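Local coordinates for CRP-like protein Clp (Xanthomonas campestris pv. campestris, PDB 3IWZ) that acts as a homodimeric global transcription regulator that switches virulence genes on or off and appears to lose its DNA-binding ability when c-di-GMP binds, at residues D[35-46]-D[101-112]. Numbering follows the deposited sequence.
Sequences HRRRYPTRTDVF and ILRTRTQCELAE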
loop_
_atom_site.group_PDB
_atom_site.type_symbol
_atom_site.label_atom_id
_atom_site.label_comp_id
_atom_site.label_asym_id
_atom_site.label_seq_id
_atom_site.Cartn_x
_atom_site.Cartn_y
_atom_site.Cartn_z
ATOM N N HIS D 35 -10.942 3.120 -24.911
ATOM C CA HIS D 35 -12.282 2.616 -25.177
ATOM C C HIS D 35 -13.155 2.862 -23.943
ATOM O O HIS D 35 -13.033 2.168 -22.929
ATOM C CB HIS D 35 -12.209 1.113 -25.496
ATOM C CG HIS D 35 -13.526 0.494 -25.863
ATOM N ND1 HIS D 35 -14.466 1.141 -26.637
ATOM C CD2 HIS D 35 -14.032 -0.736 -25.605
ATOM C CE1 HIS D 35 -15.497 0.337 -26.839
ATOM N NE2 HIS D 35 -15.259 -0.807 -26.225
ATOM N N ARG D 36 -14.018 3.867 -24.027
ATOM C CA ARG D 36 -14.915 4.205 -22.929
ATOM C C ARG D 36 -16.096 3.240 -22.884
ATOM O O ARG D 36 -16.754 2.998 -23.894
ATOM C CB ARG D 36 -15.442 5.637 -23.094
ATOM C CG ARG D 36 -14.411 6.746 -22.878
ATOM C CD ARG D 36 -14.370 7.682 -24.080
ATOM N NE ARG D 36 -14.116 9.077 -23.717
ATOM C CZ ARG D 36 -14.926 9.817 -22.962
ATOM N NH1 ARG D 36 -16.047 9.295 -22.479
ATOM N NH2 ARG D 36 -14.623 11.086 -22.696
ATOM N N ARG D 37 -16.368 2.692 -21.707
ATOM C CA ARG D 37 -17.479 1.766 -21.546
ATOM C C ARG D 37 -18.227 2.055 -20.251
ATOM O O ARG D 37 -17.610 2.284 -19.210
ATOM C CB ARG D 37 -16.971 0.325 -21.528
ATOM C CG ARG D 37 -18.072 -0.714 -21.376
ATOM C CD ARG D 37 -17.493 -2.120 -21.226
ATOM N NE ARG D 37 -16.536 -2.443 -22.283
ATOM C CZ ARG D 37 -15.853 -3.582 -22.352
ATOM N NH1 ARG D 37 -16.021 -4.515 -21.423
ATOM N NH2 ARG D 37 -15.000 -3.791 -23.348
ATOM N N ARG D 38 -19.556 2.047 -20.324
ATOM C CA ARG D 38 -20.396 2.296 -19.157
ATOM C C ARG D 38 -20.579 1.003 -18.362
ATOM O O ARG D 38 -20.718 -0.071 -18.941
ATOM C CB ARG D 38 -21.766 2.833 -19.603
ATOM C CG ARG D 38 -21.712 4.158 -20.367
ATOM C CD ARG D 38 -21.632 5.372 -19.439
ATOM N NE ARG D 38 -22.917 5.682 -18.811
ATOM C CZ ARG D 38 -24.017 6.018 -19.482
ATOM N NH1 ARG D 38 -23.996 6.092 -20.809
ATOM N NH2 ARG D 38 -25.143 6.269 -18.830
ATOM N N TYR D 39 -20.567 1.105 -17.034
ATOM C CA TYR D 39 -20.735 -0.070 -16.182
ATOM C C TYR D 39 -21.855 0.153 -15.187
ATOM O O TYR D 39 -22.001 1.244 -14.638
ATOM C CB TYR D 39 -19.451 -0.374 -15.398
ATOM C CG TYR D 39 -18.277 -0.743 -16.262
ATOM C CD1 TYR D 39 -17.911 -2.076 -16.456
ATOM C CD2 TYR D 39 -17.549 0.243 -16.920
ATOM C CE1 TYR D 39 -16.848 -2.407 -17.285
ATOM C CE2 TYR D 39 -16.496 -0.079 -17.747
ATOM C CZ TYR D 39 -16.151 -1.399 -17.927
ATOM O OH TYR D 39 -15.110 -1.688 -18.762
ATOM N N PRO D 40 -22.661 -0.882 -14.936
ATOM C CA PRO D 40 -23.764 -0.749 -13.980
ATOM C C PRO D 40 -23.128 -0.726 -12.595
ATOM O O PRO D 40 -21.939 -1.055 -12.461
ATOM C CB PRO D 40 -24.578 -2.035 -14.188
ATOM C CG PRO D 40 -24.010 -2.653 -15.487
ATOM C CD PRO D 40 -22.585 -2.248 -15.479
ATOM N N THR D 41 -23.903 -0.345 -11.579
ATOM C CA THR D 41 -23.399 -0.326 -10.209
ATOM C C THR D 41 -23.242 -1.781 -9.746
ATOM O O THR D 41 -23.694 -2.706 -10.433
ATOM C CB THR D 41 -24.374 0.423 -9.257
ATOM O OG1 THR D 41 -23.750 0.616 -7.980
ATOM C CG2 THR D 41 -25.658 -0.364 -9.064
ATOM N N ARG D 42 -22.585 -1.982 -8.604
ATOM C CA ARG D 42 -22.354 -3.317 -8.040
ATOM C C ARG D 42 -21.759 -4.333 -9.007
ATOM O O ARG D 42 -21.925 -5.543 -8.851
ATOM C CB ARG D 42 -23.649 -3.868 -7.443
ATOM C CG ARG D 42 -23.972 -3.250 -6.091
ATOM C CD ARG D 42 -25.302 -3.718 -5.531
ATOM N NE ARG D 42 -25.272 -3.694 -4.072
ATOM C CZ ARG D 42 -24.538 -4.525 -3.339
ATOM N NH1 ARG D 42 -23.788 -5.441 -3.937
ATOM N NH2 ARG D 42 -24.537 -4.432 -2.014
ATOM N N THR D 43 -21.038 -3.836 -9.998
ATOM C CA THR D 43 -20.423 -4.702 -10.985
ATOM C C THR D 43 -18.931 -4.859 -10.693
ATOM O O THR D 43 -18.194 -3.874 -10.680
ATOM C CB THR D 43 -20.553 -4.111 -12.391
ATOM O OG1 THR D 43 -21.917 -3.751 -12.642
ATOM C CG2 THR D 43 -20.086 -5.113 -13.426
ATOM N N ASP D 44 -18.490 -6.087 -10.452
ATOM C CA ASP D 44 -17.076 -6.322 -10.206
ATOM C C ASP D 44 -16.381 -6.313 -11.579
ATOM O O ASP D 44 -16.430 -7.297 -12.308
ATOM C CB ASP D 44 -16.883 -7.674 -9.498
ATOM C CG ASP D 44 -17.243 -7.621 -8.009
ATOM O OD1 ASP D 44 -17.695 -6.567 -7.519
ATOM O OD2 ASP D 44 -17.070 -8.644 -7.318
ATOM N N VAL D 45 -15.747 -5.199 -11.935
ATOM C CA VAL D 45 -15.074 -5.080 -13.230
ATOM C C VAL D 45 -14.029 -6.170 -13.486
ATOM O O VAL D 45 -13.805 -6.559 -14.630
ATOM C CB VAL D 45 -14.419 -3.699 -13.406
ATOM C CG1 VAL D 45 -13.929 -3.545 -14.847
ATOM C CG2 VAL D 45 -15.415 -2.596 -13.055
ATOM N N PHE D 46 -13.368 -6.632 -12.425
ATOM C CA PHE D 46 -12.406 -7.730 -12.514
ATOM C C PHE D 46 -12.092 -8.253 -11.114
ATOM O O PHE D 46 -12.074 -7.490 -10.136
ATOM C CB PHE D 46 -11.121 -7.350 -13.297
ATOM C CG PHE D 46 -10.237 -6.335 -12.627
ATOM C CD1 PHE D 46 -9.657 -6.593 -11.391
ATOM C CD2 PHE D 46 -9.955 -5.133 -13.256
ATOM C CE1 PHE D 46 -8.813 -5.672 -10.792
ATOM C CE2 PHE D 46 -9.109 -4.203 -12.663
ATOM C CZ PHE D 46 -8.538 -4.472 -11.429
ATOM N N ILE D 101 -10.039 -7.030 -6.354
ATOM C CA ILE D 101 -11.347 -6.825 -6.963
ATOM C C ILE D 101 -11.560 -5.340 -7.219
ATOM O O ILE D 101 -11.283 -4.511 -6.349
ATOM C CB ILE D 101 -12.508 -7.232 -6.036
ATOM C CG1 ILE D 101 -12.389 -8.691 -5.608
ATOM C CG2 ILE D 101 -13.829 -7.001 -6.754
ATOM C CD1 ILE D 101 -13.541 -9.149 -4.700
ATOM N N LEU D 102 -12.054 -5.020 -8.414
ATOM C CA LEU D 102 -12.389 -3.654 -8.805
ATOM C C LEU D 102 -13.911 -3.682 -8.940
ATOM O O LEU D 102 -14.453 -4.276 -9.879
ATOM C CB LEU D 102 -11.762 -3.285 -10.147
ATOM C CG LEU D 102 -12.227 -1.950 -10.733
ATOM C CD1 LEU D 102 -11.796 -0.804 -9.817
ATOM C CD2 LEU D 102 -11.651 -1.767 -12.131
ATOM N N ARG D 103 -14.596 -3.038 -8.003
ATOM C CA ARG D 103 -16.052 -3.040 -7.969
ATOM C C ARG D 103 -16.671 -1.642 -8.010
ATOM O O ARG D 103 -16.326 -0.775 -7.206
ATOM C CB ARG D 103 -16.478 -3.797 -6.705
ATOM C CG ARG D 103 -17.931 -3.720 -6.293
ATOM C CD ARG D 103 -18.114 -4.458 -4.964
ATOM N NE ARG D 103 -17.792 -5.883 -5.084
ATOM C CZ ARG D 103 -17.611 -6.706 -4.051
ATOM N NH1 ARG D 103 -17.710 -6.259 -2.802
ATOM N NH2 ARG D 103 -17.335 -7.980 -4.270
ATOM N N THR D 104 -17.574 -1.421 -8.963
ATOM C CA THR D 104 -18.263 -0.133 -9.086
ATOM C C THR D 104 -19.197 0.033 -7.884
ATOM O O THR D 104 -19.863 -0.914 -7.477
ATOM C CB THR D 104 -19.126 -0.061 -10.370
ATOM O OG1 THR D 104 -20.141 -1.080 -10.324
ATOM C CG2 THR D 104 -18.262 -0.245 -11.613
ATOM N N ARG D 105 -19.242 1.231 -7.313
ATOM C CA ARG D 105 -20.112 1.483 -6.164
ATOM C C ARG D 105 -21.351 2.209 -6.656
ATOM O O ARG D 105 -22.366 2.273 -5.968
ATOM C CB ARG D 105 -19.404 2.342 -5.126
ATOM C CG ARG D 105 -18.106 1.777 -4.597
ATOM C CD ARG D 105 -17.460 2.795 -3.675
ATOM N NE ARG D 105 -18.346 3.109 -2.559
ATOM C CZ ARG D 105 -18.658 4.344 -2.181
ATOM N NH1 ARG D 105 -18.157 5.382 -2.834
ATOM N NH2 ARG D 105 -19.471 4.540 -1.151
ATOM N N THR D 106 -21.236 2.764 -7.857
ATOM C CA THR D 106 -22.318 3.485 -8.514
ATOM C C THR D 106 -22.178 3.164 -9.991
ATOM O O THR D 106 -21.327 2.361 -10.379
ATOM C CB THR D 106 -22.183 5.021 -8.349
ATOM O OG1 THR D 106 -20.991 5.468 -8.999
ATOM C CG2 THR D 106 -22.129 5.410 -6.882
ATOM N N GLN D 107 -23.016 3.776 -10.816
ATOM C CA GLN D 107 -22.926 3.560 -12.253
ATOM C C GLN D 107 -21.626 4.264 -12.651
ATOM O O GLN D 107 -21.348 5.360 -12.170
ATOM C CB GLN D 107 -24.131 4.193 -12.952
ATOM C CG GLN D 107 -24.322 3.783 -14.402
ATOM C CD GLN D 107 -25.777 3.891 -14.843
ATOM O OE1 GLN D 107 -26.106 4.642 -15.763
ATOM N NE2 GLN D 107 -26.657 3.138 -14.180
ATOM N N CYS D 108 -20.829 3.657 -13.520
ATOM C CA CYS D 108 -19.558 4.276 -13.888
ATOM C C CYS D 108 -19.206 4.287 -15.359
ATOM O O CYS D 108 -19.668 3.455 -16.135
ATOM C CB CYS D 108 -18.396 3.579 -13.157
ATOM S SG CYS D 108 -18.460 3.613 -11.368
ATOM N N GLU D 109 -18.356 5.240 -15.721
ATOM C CA GLU D 109 -17.845 5.355 -17.076
ATOM C C GLU D 109 -16.339 5.140 -16.893
ATOM O O GLU D 109 -15.683 5.903 -16.190
ATOM C CB GLU D 109 -18.102 6.749 -17.658
ATOM C CG GLU D 109 -18.585 6.708 -19.102
ATOM C CD GLU D 109 -18.033 7.832 -19.956
ATOM O OE1 GLU D 109 -18.181 9.013 -19.567
ATOM O OE2 GLU D 109 -17.461 7.530 -21.025
ATOM N N LEU D 110 -15.804 4.081 -17.488
ATOM C CA LEU D 110 -14.380 3.789 -17.368
ATOM C C LEU D 110 -13.747 3.676 -18.741
ATOM O O LEU D 110 -14.274 3.005 -19.622
ATOM C CB LEU D 110 -14.157 2.471 -16.612
ATOM C CG LEU D 110 -14.787 2.321 -15.222
ATOM C CD1 LEU D 110 -14.449 0.958 -14.655
ATOM C CD2 LEU D 110 -14.289 3.417 -14.303
ATOM N N ALA D 111 -12.615 4.341 -18.920
ATOM C CA ALA D 111 -11.899 4.289 -20.179
ATOM C C ALA D 111 -10.762 3.295 -19.991
ATOM O O ALA D 111 -9.929 3.473 -19.106
ATOM C CB ALA D 111 -11.345 5.664 -20.528
ATOM N N GLU D 112 -10.729 2.247 -20.806
ATOM C CA GLU D 112 -9.674 1.254 -20.696
ATOM C C GLU D 112 -8.717 1.264 -21.886
ATOM O O GLU D 112 -9.089 1.639 -23.002
ATOM C CB GLU D 112 -10.263 -0.154 -20.517
ATOM C CG GLU D 112 -11.171 -0.626 -21.638
ATOM C CD GLU D 112 -11.459 -2.120 -21.568
ATOM O OE1 GLU D 112 -12.355 -2.582 -22.306
ATOM O OE2 GLU D 112 -10.784 -2.836 -20.791
#
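D44 and R103 meet side-on: R103 NE reaches D44 OD1 at 2.5 Å and NH2 reaches OD2, both carboxylate oxygens using their syn lone pairs and lying almost exactly in the guanidinium plane. A bend at chi3 (-63°) in the otherwise extended arginine turns its NE edge to the carboxylate. Each partner has a second one, E74 for R103 and R47 for D44, so the pair sits inside an alternating chain of charges. At the corner, the T104 hydroxyl ties the connecting loop: OG1 donates to P40 O (2.8 Å) on a lone pair and accepts from T43 N (2.9 Å). Both segments turn here from one sheet of the cyclic nucleotide-binding β-roll into the other; strand 35-39 runs antiparallel to 108-112 at 153°, and 44-46 pairs with 101-104. Between the sheets, L110 crosses Y39 at about a right angle, CD1 over the ring face 4.2 Å from its centroid, while V45 CG2 meets the same methyl. L102 CB sits squarely over the centre of the F46 ring (3.7 Å to the centroid), and its CD2 methyl touches both F46 CE2 and V45 CB. On the face of strands 35-39 and 108-112 opposite Y39, R36 NH1 bridges to E109 OE2 at 2.7 Å, near the guanidinium plane. R37, on the Y39 side, instead lays one guanidinium face against E112 OE1 (NH2 at 3.1 Å), planes 88° apart, a purely electrostatic pairing.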